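Long-range contact in endoglucanase (Clostridium thermocellum, PDB 2C4X), which probably takes part in cellulose breakdown as a cellulase, this piece holding a PKD domain and the carbohydrate-binding module CBM44 at its C-terminal end: residues E151-G156 against P228-I233. The protein carries 1 engineered substitution. Sequence-based numbering, arbitrary orientation.
Sequences ELKLDG and PQQMGI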
ATOM      1  N   GLU A 151      15.229   1.863 -17.555  1.00 38.09           N
ATOM      2  CA  GLU A 151      14.174   0.984 -17.028  1.00 38.46           C
ATOM      3  C   GLU A 151      14.701   0.037 -15.966  1.00 37.93           C
ATOM      4  O   GLU A 151      15.827  -0.439 -16.056  1.00 38.08           O
ATOM      5  CB  GLU A 151      13.524   0.132 -18.136  1.00 38.26           C
ATOM      6  CG  GLU A 151      12.830   0.904 -19.221  1.00 41.36           C
ATOM      7  CD  GLU A 151      13.794   1.392 -20.302  1.00 43.96           C
ATOM      8  OE1 GLU A 151      14.773   0.685 -20.622  1.00 45.51           O
ATOM      9  OE2 GLU A 151      13.571   2.491 -20.829  1.00 46.69           O
ATOM     10  N   LEU A 152      13.862  -0.225 -14.967  1.00 38.04           N
ATOM     11  CA  LEU A 152      14.034  -1.340 -14.053  1.00 37.98           C
ATOM     12  C   LEU A 152      12.818  -2.225 -14.308  1.00 38.50           C
ATOM     13  O   LEU A 152      11.689  -1.811 -14.038  1.00 38.92           O
ATOM     14  CB  LEU A 152      14.066  -0.848 -12.596  1.00 37.81           C
ATOM     15  CG  LEU A 152      14.168  -1.925 -11.514  1.00 38.21           C
ATOM     16  CD1 LEU A 152      15.421  -2.767 -11.703  1.00 37.74           C
ATOM     17  CD2 LEU A 152      14.109  -1.316 -10.114  1.00 37.78           C
ATOM     18  N   LYS A 153      13.042  -3.437 -14.813  1.00 38.07           N
ATOM     19  CA  LYS A 153      11.962  -4.191 -15.448  1.00 38.63           C
ATOM     20  C   LYS A 153      11.963  -5.692 -15.134  1.00 38.67           C
ATOM     21  O   LYS A 153      13.001  -6.283 -14.826  1.00 38.44           O
ATOM     22  CB  LYS A 153      11.995  -3.968 -16.971  1.00 38.31           C
ATOM     23  CG  LYS A 153      13.157  -4.688 -17.683  1.00 37.84           C
ATOM     24  CD  LYS A 153      13.242  -4.318 -19.138  1.00 39.91           C
ATOM     25  CE  LYS A 153      14.382  -5.061 -19.825  1.00 41.29           C
ATOM     26  NZ  LYS A 153      14.471  -4.639 -21.263  1.00 44.33           N
ATOM     27  N   LEU A 154      10.775  -6.277 -15.211  1.00 39.08           N
ATOM     28  CA  LEU A 154      10.576  -7.700 -15.077  1.00 39.91           C
ATOM     29  C   LEU A 154       9.889  -8.196 -16.353  1.00 40.68           C
ATOM     30  O   LEU A 154       8.767  -7.773 -16.656  1.00 39.98           O
ATOM     31  CB  LEU A 154       9.659  -7.979 -13.878  1.00 39.51           C
ATOM     32  CG  LEU A 154       9.682  -9.255 -13.022  1.00 41.33           C
ATOM     33  CD1 LEU A 154       8.246  -9.677 -12.731  1.00 41.19           C
ATOM     34  CD2 LEU A 154      10.493 -10.439 -13.561  1.00 40.42           C
ATOM     35  N   ASP A 155      10.563  -9.061 -17.108  1.00 41.63           N
ATOM     36  CA  ASP A 155       9.898  -9.829 -18.155  1.00 43.43           C
ATOM     37  C   ASP A 155       9.562 -11.169 -17.513  1.00 44.12           C
ATOM     38  O   ASP A 155      10.433 -11.902 -17.089  1.00 44.87           O
ATOM     39  CB  ASP A 155      10.790 -10.031 -19.385  1.00 42.89           C
ATOM     40  CG  ASP A 155      11.053  -8.745 -20.144  1.00 44.88           C
ATOM     41  OD1 ASP A 155      10.125  -8.220 -20.821  1.00 43.68           O
ATOM     42  OD2 ASP A 155      12.214  -8.273 -20.078  1.00 45.70           O
ATOM     43  N   GLY A 156       8.301 -11.531 -17.503  1.00 45.64           N
ATOM     44  CA  GLY A 156       7.385 -11.021 -18.457  1.00 46.38           C
ATOM     45  C   GLY A 156       6.864 -12.261 -19.129  1.00 46.53           C
ATOM     46  O   GLY A 156       7.142 -12.504 -20.314  1.00 46.48           O
ATOM     47  N   PRO A 228       2.148 -12.193 -22.812  1.00 37.08           N
ATOM     48  CA  PRO A 228       3.235 -11.945 -21.871  1.00 37.00           C
ATOM     49  C   PRO A 228       3.293 -10.456 -21.513  1.00 37.26           C
ATOM     50  O   PRO A 228       2.835  -9.610 -22.298  1.00 37.03           O
ATOM     51  CB  PRO A 228       4.487 -12.400 -22.633  1.00 36.99           C
ATOM     52  CG  PRO A 228       4.090 -12.452 -24.065  1.00 36.81           C
ATOM     53  CD  PRO A 228       2.633 -12.790 -24.071  1.00 37.01           C
ATOM     54  N   GLN A 229       3.812 -10.150 -20.325  1.00 37.22           N
ATOM     55  CA  GLN A 229       3.808  -8.785 -19.799  1.00 37.79           C
ATOM     56  C   GLN A 229       5.184  -8.368 -19.315  1.00 38.34           C
ATOM     57  O   GLN A 229       5.898  -9.160 -18.680  1.00 38.13           O
ATOM     58  CB  GLN A 229       2.830  -8.676 -18.626  1.00 38.05           C
ATOM     59  CG  GLN A 229       1.412  -9.102 -18.935  1.00 37.40           C
ATOM     60  CD  GLN A 229       0.568  -9.308 -17.682  1.00 38.62           C
ATOM     61  OE1 GLN A 229       1.092  -9.400 -16.569  1.00 39.42           O
ATOM     62  NE2 GLN A 229      -0.741  -9.401 -17.863  1.00 38.63           N
ATOM     63  N   GLN A 230       5.566  -7.130 -19.616  1.00 38.23           N
ATOM     64  CA  GLN A 230       6.714  -6.517 -18.960  1.00 38.73           C
ATOM     65  C   GLN A 230       6.204  -5.491 -17.960  1.00 39.93           C
ATOM     66  O   GLN A 230       5.444  -4.593 -18.326  1.00 39.87           O
ATOM     67  CB  GLN A 230       7.646  -5.861 -19.976  1.00 38.39           C
ATOM     68  CG  GLN A 230       8.909  -5.277 -19.357  1.00 37.67           C
ATOM     69  CD  GLN A 230       9.805  -4.637 -20.389  1.00 38.61           C
ATOM     70  OE1 GLN A 230      10.105  -3.444 -20.306  1.00 38.57           O
ATOM     71  NE2 GLN A 230      10.235  -5.423 -21.378  1.00 36.27           N
HETATM   72  N   MSE A 231       6.600  -5.639 -16.697  1.00 40.71           N
HETATM   73  CA  MSE A 231       6.290  -4.653 -15.666  1.00 42.97           C
HETATM   74  C   MSE A 231       7.582  -3.962 -15.232  1.00 41.78           C
HETATM   75  O   MSE A 231       8.630  -4.595 -15.139  1.00 42.17           O
HETATM   76  CB  MSE A 231       5.620  -5.342 -14.476  1.00 42.59           C
HETATM   77  CG  MSE A 231       5.183  -4.431 -13.330  1.00 45.38           C
HETATM   78 SE   MSE A 231       4.433  -5.478 -11.805  0.80 49.47          SE
HETATM   79  CE  MSE A 231       6.076  -6.117 -11.052  1.00 44.42           C
ATOM     80  N   GLY A 232       7.525  -2.666 -14.973  1.00 41.30           N
ATOM     81  CA  GLY A 232       8.711  -2.005 -14.451  1.00 40.85           C
ATOM     82  C   GLY A 232       8.525  -0.559 -14.064  1.00 40.43           C
ATOM     83  O   GLY A 232       7.408  -0.077 -13.913  1.00 40.44           O
ATOM     84  N   ILE A 233       9.648   0.119 -13.876  1.00 39.91           N
ATOM     85  CA  ILE A 233       9.658   1.547 -13.665  1.00 39.60           C
ATOM     86  C   ILE A 233      10.584   2.162 -14.705  1.00 40.10           C
ATOM     87  O   ILE A 233      11.705   1.680 -14.919  1.00 39.70           O
ATOM     88  CB  ILE A 233      10.098   1.915 -12.225  1.00 39.92           C
ATOM     89  CG1 ILE A 233       9.155   1.269 -11.207  1.00 38.95           C
ATOM     90  CG2 ILE A 233      10.130   3.440 -12.043  1.00 39.25           C
ATOM     91  CD1 ILE A 233       9.775   1.081  -9.860  1.00 40.62           C
TER
HETATM   92  O   HOH W   1      12.292  -3.216 -22.147  1.00 52.50           O
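Leu152 and Leu154 pair with Ile233 and Met231 as neighbouring antiparallel strands in one five-stranded sheet of the CBM44 beta-sandwich. Each couple is a hydrogen-bonded pair, closed by two backbone bonds; that from Leu154 N to Met231 O is 2.7 Å long and nearly linear with the C=O bond.

The apolar side chains of these four residues share the inner face, where Trp140 lies against Leu152 and Ile233, Phe168 against Ile233 and Met231, and Phe103 of a loop against Leu154. The unbranched chain of Met231 (modelled as selenomethionine) suits this layer: extended through SE, it reaches Met166 too, while its CE lies 4.5 Å from Leu154 CD1.

On the other face, Lys153 sits across from Gly232, whose lack of a side chain lets the CA atoms approach to 4.0 Å. Polar Gln230 bridges two charged neighbours here. CG anti to the backbone N (chi1 -176°) and the extended chain carry the amide carbon out beside Lys153, where OE1 lies 3.5 Å from Lys153 CD; a water joins OE1 to Lys153 NZ, and Tyr184 OH also bonds OE1. The amide's other branch meets the carboxylate on the short side chain of Asp155: Gln230 NE2 donates to the syn side of Asp155 OD1 at 2.9 Å, with the two planar groups turned 85° apart.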